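Local coordinates for protein glycosyl hydrolase (Rhizobium leguminosarum bv. trifolii, PDB 5NDX) that probably hydrolyses O-glycosidic bonds as a family 39 glycoside hydrolase, being a bacterial orthologue of human alpha-L-iduronidase, at residues L32-E37 against S331-T335; R487-P492 against S583-I587. The protein carries 2 engineered substitutions. All coordinates share one frame; numbering follows the deposited sequence.

After strand 4-10 of the mixed sheet, the chain enters the parallel eight-stranded barrel at strand 24-27 and then reaches segment 32-37. Contact 1 joins this segment to 331-335, beyond the last barrel strand, 307-310. It closes a long loop of 293 residues that carries most of the barrel. Contact 2 opens only afterwards. It joins 487-492 to 583-587, with 90 residues between. These hold strands and no helix. The two contacts are in series, so neither nests in nor crosses the other. The centres of contact 1 and contact 2 lie about 25 Å apart. One ties the barrel's two ends. The other ties the turn after helix 480-489, just before strand 493-503, to the loop before strand 590-594.

Contact 1: residues L32-E37 against S331-T335; sequences LLLEPE and SRNFT. With SO4 (sulfate ion), chain J.
Glu35 OE1 and sulfate O2 lie at the edge of the Arg332 guanidinium, in its plane. Phe334 brings the CE2 corner of its ring over one face, 4.1 Å above the plane of Arg332; the two groups are not parallel. The Phe334 ring in turn has Glu37 OE2 at its own edge, 3.8 Å from CZ. Arg332 NH1 is shared by both glutamates. Arg332 NH1 gives a hydrogen bond of 2.9 Å to Glu35 OE1. Arg332 NH1 gives another of 2.8 Å to Glu37 OE2, and both are salt bridges. Glu35 OE1 is approached from above its carboxylate plane, which is turned 75° from the guanidinium. Glu37 OE2 is met on its syn side. NH2 adds a weak bond to Glu35 OE1. The Arg332 chain bends at chi3 (78°), and this turns the guanidinium toward the glutamates. A sulfate, probably from the crystallisation liquor, is held weakly by Arg332 NE and NH2. The positive group thus sits among three anions and probably eases the repulsion between the carboxylates. A leucine in place of Arg332 would probably leave Glu35 and Glu37 without their shared countercharge and would take away the group that Phe334 CE2 packs against. Beside this network, Leu32 CD2 packs on Phe334 CD2 at 3.7 Å. This is a surface salt-bridge network of a TIM-barrel enzyme. Tyr328 of strand 326-330 meets Phe334 edge-to-face, and its hydroxyl is hydrogen-bonded to Arg332 N. Leu32 also touches Phe27 of barrel strand 24-27. Leu33 packs on helix 76-87, and Glu35 occupies the N-cap position of helix 36-45.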
loop_
_atom_site.group_PDB
_atom_site.type_symbol
_atom_site.label_atom_id
_atom_site.label_comp_id
_atom_site.label_asym_id
_atom_site.label_seq_id
_atom_site.Cartn_x
_atom_site.Cartn_y
_atom_site.Cartn_z
ATOM N N LEU A 32 7.615 15.983 1.690
ATOM C CA LEU A 32 8.422 14.761 1.472
ATOM C C LEU A 32 8.419 14.328 0.053
ATOM O O LEU A 32 9.402 13.735 -0.389
ATOM C CB LEU A 32 7.979 13.594 2.362
ATOM C CG LEU A 32 8.140 13.814 3.849
ATOM C CD1 LEU A 32 7.667 12.559 4.562
ATOM C CD2 LEU A 32 9.573 14.167 4.212
ATOM N N LEU A 33 7.379 14.667 -0.717
ATOM C CA LEU A 33 7.362 14.290 -2.141
ATOM C C LEU A 33 8.491 14.946 -2.950
ATOM O O LEU A 33 8.848 14.470 -4.009
ATOM C CB LEU A 33 6.025 14.626 -2.796
ATOM C CG LEU A 33 4.843 13.750 -2.457
ATOM C CD1 LEU A 33 3.498 14.373 -2.784
ATOM C CD2 LEU A 33 4.959 12.426 -3.212
ATOM N N LEU A 34 9.065 16.021 -2.446
ATOM C CA LEU A 34 10.190 16.682 -3.116
ATOM C C LEU A 34 11.540 16.115 -2.694
ATOM O O LEU A 34 12.515 16.473 -3.289
ATOM C CB LEU A 34 10.200 18.178 -2.802
ATOM C CG LEU A 34 8.835 18.864 -3.002
ATOM C CD1 LEU A 34 8.873 20.303 -2.481
ATOM C CD2 LEU A 34 8.388 18.801 -4.450
ATOM N N GLU A 35 11.602 15.244 -1.694
ATOM C CA GLU A 35 12.885 14.714 -1.199
ATOM C C GLU A 35 13.344 13.489 -2.001
ATOM O O GLU A 35 12.528 12.684 -2.415
ATOM C CB GLU A 35 12.743 14.277 0.261
ATOM C CG GLU A 35 12.502 15.396 1.270
ATOM C CD GLU A 35 13.574 16.503 1.220
ATOM O OE1 GLU A 35 14.767 16.257 0.980
ATOM O OE2 GLU A 35 13.204 17.659 1.387
ATOM N N PRO A 36 14.659 13.303 -2.169
ATOM C CA PRO A 36 15.114 12.114 -2.920
ATOM C C PRO A 36 14.796 10.750 -2.285
ATOM O O PRO A 36 14.627 9.758 -3.006
ATOM C CB PRO A 36 16.624 12.323 -3.026
ATOM C CG PRO A 36 16.944 13.268 -1.899
ATOM C CD PRO A 36 15.772 14.206 -1.853
ATOM N N GLU A 37 14.709 10.700 -0.965
ATOM C CA GLU A 37 14.332 9.485 -0.299
ATOM C C GLU A 37 12.930 8.999 -0.755
ATOM O O GLU A 37 12.764 7.840 -1.101
ATOM C CB GLU A 37 14.331 9.656 1.201
ATOM C CG GLU A 37 15.692 9.980 1.818
ATOM C CD GLU A 37 16.021 11.459 1.807
ATOM O OE1 GLU A 37 15.372 12.259 1.086
ATOM O OE2 GLU A 37 16.944 11.831 2.526
ATOM N N SER A 331 21.497 9.948 8.119
ATOM C CA SER A 331 21.657 10.952 9.178
ATOM C C SER A 331 20.432 11.816 9.375
ATOM O O SER A 331 20.316 12.421 10.419
ATOM C CB SER A 331 22.853 11.857 8.887
ATOM O OG SER A 331 22.692 12.453 7.601
ATOM N N ARG A 332 19.481 11.829 8.447
ATOM C CA ARG A 332 18.323 12.709 8.601
ATOM C C ARG A 332 17.321 12.117 9.581
ATOM O O ARG A 332 17.312 10.926 9.775
ATOM C CB ARG A 332 17.654 12.966 7.251
ATOM C CG ARG A 332 18.639 13.471 6.244
ATOM C CD ARG A 332 17.993 13.701 4.917
ATOM N NE ARG A 332 17.227 14.929 4.888
ATOM C CZ ARG A 332 16.527 15.342 3.843
ATOM N NH1 ARG A 332 16.456 14.606 2.727
ATOM N NH2 ARG A 332 15.894 16.505 3.914
ATOM N N ASN A 333 16.490 12.958 10.188
ATOM C CA ASN A 333 15.375 12.514 11.029
ATOM C C ASN A 333 14.106 13.205 10.563
ATOM O O ASN A 333 14.062 14.421 10.502
ATOM C CB ASN A 333 15.629 12.845 12.501
ATOM C CG ASN A 333 14.634 12.144 13.445
ATOM O OD1 ASN A 333 13.416 12.296 13.321
ATOM N ND2 ASN A 333 15.157 11.379 14.396
ATOM N N PHE A 334 13.066 12.446 10.253
ATOM C CA PHE A 334 11.853 13.022 9.692
ATOM C C PHE A 334 10.699 13.118 10.698
ATOM O O PHE A 334 9.606 13.524 10.322
ATOM C CB PHE A 334 11.423 12.216 8.442
ATOM C CG PHE A 334 12.469 12.183 7.338
ATOM C CD1 PHE A 334 13.472 11.224 7.350
ATOM C CD2 PHE A 334 12.457 13.116 6.335
ATOM C CE1 PHE A 334 14.438 11.180 6.356
ATOM C CE2 PHE A 334 13.394 13.075 5.314
ATOM C CZ PHE A 334 14.400 12.106 5.332
ATOM N N THR A 335 10.925 12.765 11.962
ATOM C CA THR A 335 9.897 12.920 13.016
ATOM C C THR A 335 9.864 14.379 13.489
ATOM O O THR A 335 9.087 15.196 13.012
ATOM C CB THR A 335 10.226 12.077 14.272
ATOM O OG1 THR A 335 11.306 12.714 14.964
ATOM C CG2 THR A 335 10.619 10.602 13.946
HETATM S S SO4 J . 18.458 18.065 6.253
HETATM O O1 SO4 J . 19.076 16.725 6.358
HETATM O O2 SO4 J . 17.065 17.989 6.783
HETATM O O3 SO4 J . 18.462 18.495 4.827
HETATM O O4 SO4 J . 19.258 19.022 7.074
#

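Contact 2: residues R487-P492 against S583-I587; sequences RRAQEP and SAPLI. Unlike the reference sequence in segment 583-587: Ser583 (reference Pro).
Glu491 leans on Ala584 and Leu586 along its whole length. Glu491 CB touches Ala584 CB at 3.9 Å. Glu491 CG comes next, 3.7 Å from Leu586 CD2. The chain then bends at chi2 (-53°), which swings the carboxylate across the same methyl. Leu586 CD2 sits over the flat of the carboxylate, 3.4 Å from Glu491 CD and about equally far from the two oxygens. At the tip, Glu491 OE1 forms a salt bridge with Lys362 of strand 358-362. Glu491 OE1 also accepts a bond of 3.0 Å from water 1, which takes a weak one from Ile587 N. The buried charge is therefore met by a lysine and a water, while an apolar methyl covers one face. Here the end of helix 480-489, just before edge strand 493-503 of the large mixed sheet, meets the loop between strands 579-580 and 590-594. That C-terminal part is consistent with the fibronectin type III-like domain of human alpha-L-iduronidase, so the contact probably lies where this domain meets the rest of the chain. No direct hydrogen bond crosses it. Waters 2 and 3 instead lie between the carbonyl oxygens of Pro492 and Pro585. Ile587 N shares its one N-H between water 2, at 3.1 Å, and the weak bond to water 1. Further on, Pro492 CB packs on Ile587 CD1 at 3.9 Å, and both residues also touch helix 364-372. At the exposed end, Ser583, where the reference sequence has proline, brings OG to 3.4 Å from Arg488 CB. Leu586 also packs on Val569 and Phe591 of the neighbouring C-terminal strands.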
loop_
_atom_site.group_PDB
_atom_site.type_symbol
_atom_site.label_atom_id
_atom_site.label_comp_id
_atom_site.label_asym_id
_atom_site.label_seq_id
_atom_site.Cartn_x
_atom_site.Cartn_y
_atom_site.Cartn_z
ATOM N N ARG A 487 19.192 -6.754 1.566
ATOM C CA ARG A 487 18.419 -6.630 0.343
ATOM C C ARG A 487 18.041 -8.006 -0.280
ATOM O O ARG A 487 17.051 -8.085 -1.038
ATOM C CB ARG A 487 19.147 -5.737 -0.697
ATOM C CG ARG A 487 19.238 -4.301 -0.244
ATOM C CD ARG A 487 19.554 -3.346 -1.365
ATOM N NE ARG A 487 19.160 -1.985 -1.016
ATOM C CZ ARG A 487 19.992 -1.086 -0.526
ATOM N NH1 ARG A 487 21.280 -1.371 -0.368
ATOM N NH2 ARG A 487 19.539 0.104 -0.191
ATOM N N ARG A 488 18.816 -9.058 -0.027
ATOM C CA ARG A 488 18.374 -10.426 -0.392
ATOM C C ARG A 488 17.168 -10.831 0.472
ATOM O O ARG A 488 16.155 -11.332 -0.044
ATOM C CB ARG A 488 19.505 -11.441 -0.247
ATOM C CG ARG A 488 19.210 -12.926 -0.569
ATOM C CD ARG A 488 20.424 -13.875 -0.320
ATOM N NE ARG A 488 21.763 -13.177 -0.381
ATOM C CZ ARG A 488 22.658 -12.957 0.637
ATOM N NH1 ARG A 488 22.460 -13.394 1.904
ATOM N NH2 ARG A 488 23.802 -12.271 0.388
ATOM N N ALA A 489 17.273 -10.564 1.772
ATOM C CA ALA A 489 16.243 -10.923 2.719
ATOM C C ALA A 489 14.987 -10.099 2.588
ATOM O O ALA A 489 13.922 -10.592 2.993
ATOM C CB ALA A 489 16.758 -10.840 4.171
ATOM N N GLN A 490 15.059 -8.901 1.999
ATOM C CA GLN A 490 13.915 -8.006 2.009
ATOM C C GLN A 490 12.859 -8.377 0.986
ATOM O O GLN A 490 11.731 -7.899 1.095
ATOM C CB GLN A 490 14.306 -6.550 1.734
ATOM C CG GLN A 490 14.536 -6.195 0.248
ATOM C CD GLN A 490 15.009 -4.775 -0.003
ATOM O OE1 GLN A 490 15.172 -4.343 -1.189
ATOM N NE2 GLN A 490 15.226 -4.035 1.028
ATOM N N GLU A 491 13.227 -9.205 0.005
ATOM C CA GLU A 491 12.327 -9.540 -1.094
ATOM C C GLU A 491 11.387 -10.687 -0.733
ATOM O O GLU A 491 11.819 -11.669 -0.125
ATOM C CB GLU A 491 13.106 -9.929 -2.367
ATOM C CG GLU A 491 14.072 -8.864 -2.924
ATOM C CD GLU A 491 13.457 -7.492 -3.167
ATOM O OE1 GLU A 491 12.204 -7.388 -3.342
ATOM O OE2 GLU A 491 14.260 -6.495 -3.229
ATOM N N PRO A 492 10.109 -10.581 -1.130
ATOM C CA PRO A 492 9.155 -11.693 -0.875
ATOM C C PRO A 492 9.794 -13.000 -1.332
ATOM O O PRO A 492 10.198 -13.147 -2.495
ATOM C CB PRO A 492 7.966 -11.324 -1.742
ATOM C CG PRO A 492 7.975 -9.845 -1.734
ATOM C CD PRO A 492 9.435 -9.432 -1.741
ATOM N N SER A 583 19.566 -10.795 -6.285
ATOM C CA SER A 583 19.862 -12.001 -5.488
ATOM C C SER A 583 18.606 -12.860 -5.460
ATOM O O SER A 583 18.589 -13.952 -5.998
ATOM C CB SER A 583 20.421 -11.644 -4.101
ATOM O OG SER A 583 19.740 -10.525 -3.551
ATOM N N ALA A 584 17.521 -12.323 -4.968
ATOM C CA ALA A 584 16.245 -13.035 -4.961
ATOM C C ALA A 584 15.442 -12.643 -6.204
ATOM O O ALA A 584 15.556 -11.522 -6.659
ATOM C CB ALA A 584 15.482 -12.648 -3.715
ATOM N N PRO A 585 14.641 -13.564 -6.754
ATOM C CA PRO A 585 13.634 -13.250 -7.775
ATOM C C PRO A 585 12.662 -12.167 -7.322
ATOM O O PRO A 585 12.164 -12.206 -6.185
ATOM C CB PRO A 585 12.875 -14.571 -7.931
ATOM C CG PRO A 585 13.855 -15.603 -7.511
ATOM C CD PRO A 585 14.587 -14.985 -6.377
ATOM N N LEU A 586 12.432 -11.184 -8.176
ATOM C CA LEU A 586 11.706 -10.005 -7.764
ATOM C C LEU A 586 10.306 -10.150 -8.245
ATOM O O LEU A 586 10.085 -10.330 -9.458
ATOM C CB LEU A 586 12.317 -8.769 -8.390
ATOM C CG LEU A 586 13.751 -8.476 -7.959
ATOM C CD1 LEU A 586 14.407 -7.532 -8.967
ATOM C CD2 LEU A 586 13.751 -7.910 -6.516
ATOM N N ILE A 587 9.326 -10.001 -7.378
ATOM C CA ILE A 587 7.956 -9.888 -7.902
ATOM C C ILE A 587 7.490 -8.448 -8.222
ATOM O O ILE A 587 6.485 -8.285 -8.922
ATOM C CB ILE A 587 6.892 -10.586 -7.048
ATOM C CG1 ILE A 587 6.829 -9.965 -5.680
ATOM C CG2 ILE A 587 7.167 -12.072 -6.955
ATOM C CD1 ILE A 587 5.733 -10.603 -4.848
HETATM O O HOH W 1 9.879 -7.724 -5.164
HETATM O O HOH W 2 10.335 -11.167 -4.657
HETATM O O HOH W 3 11.675 -14.328 -4.397
#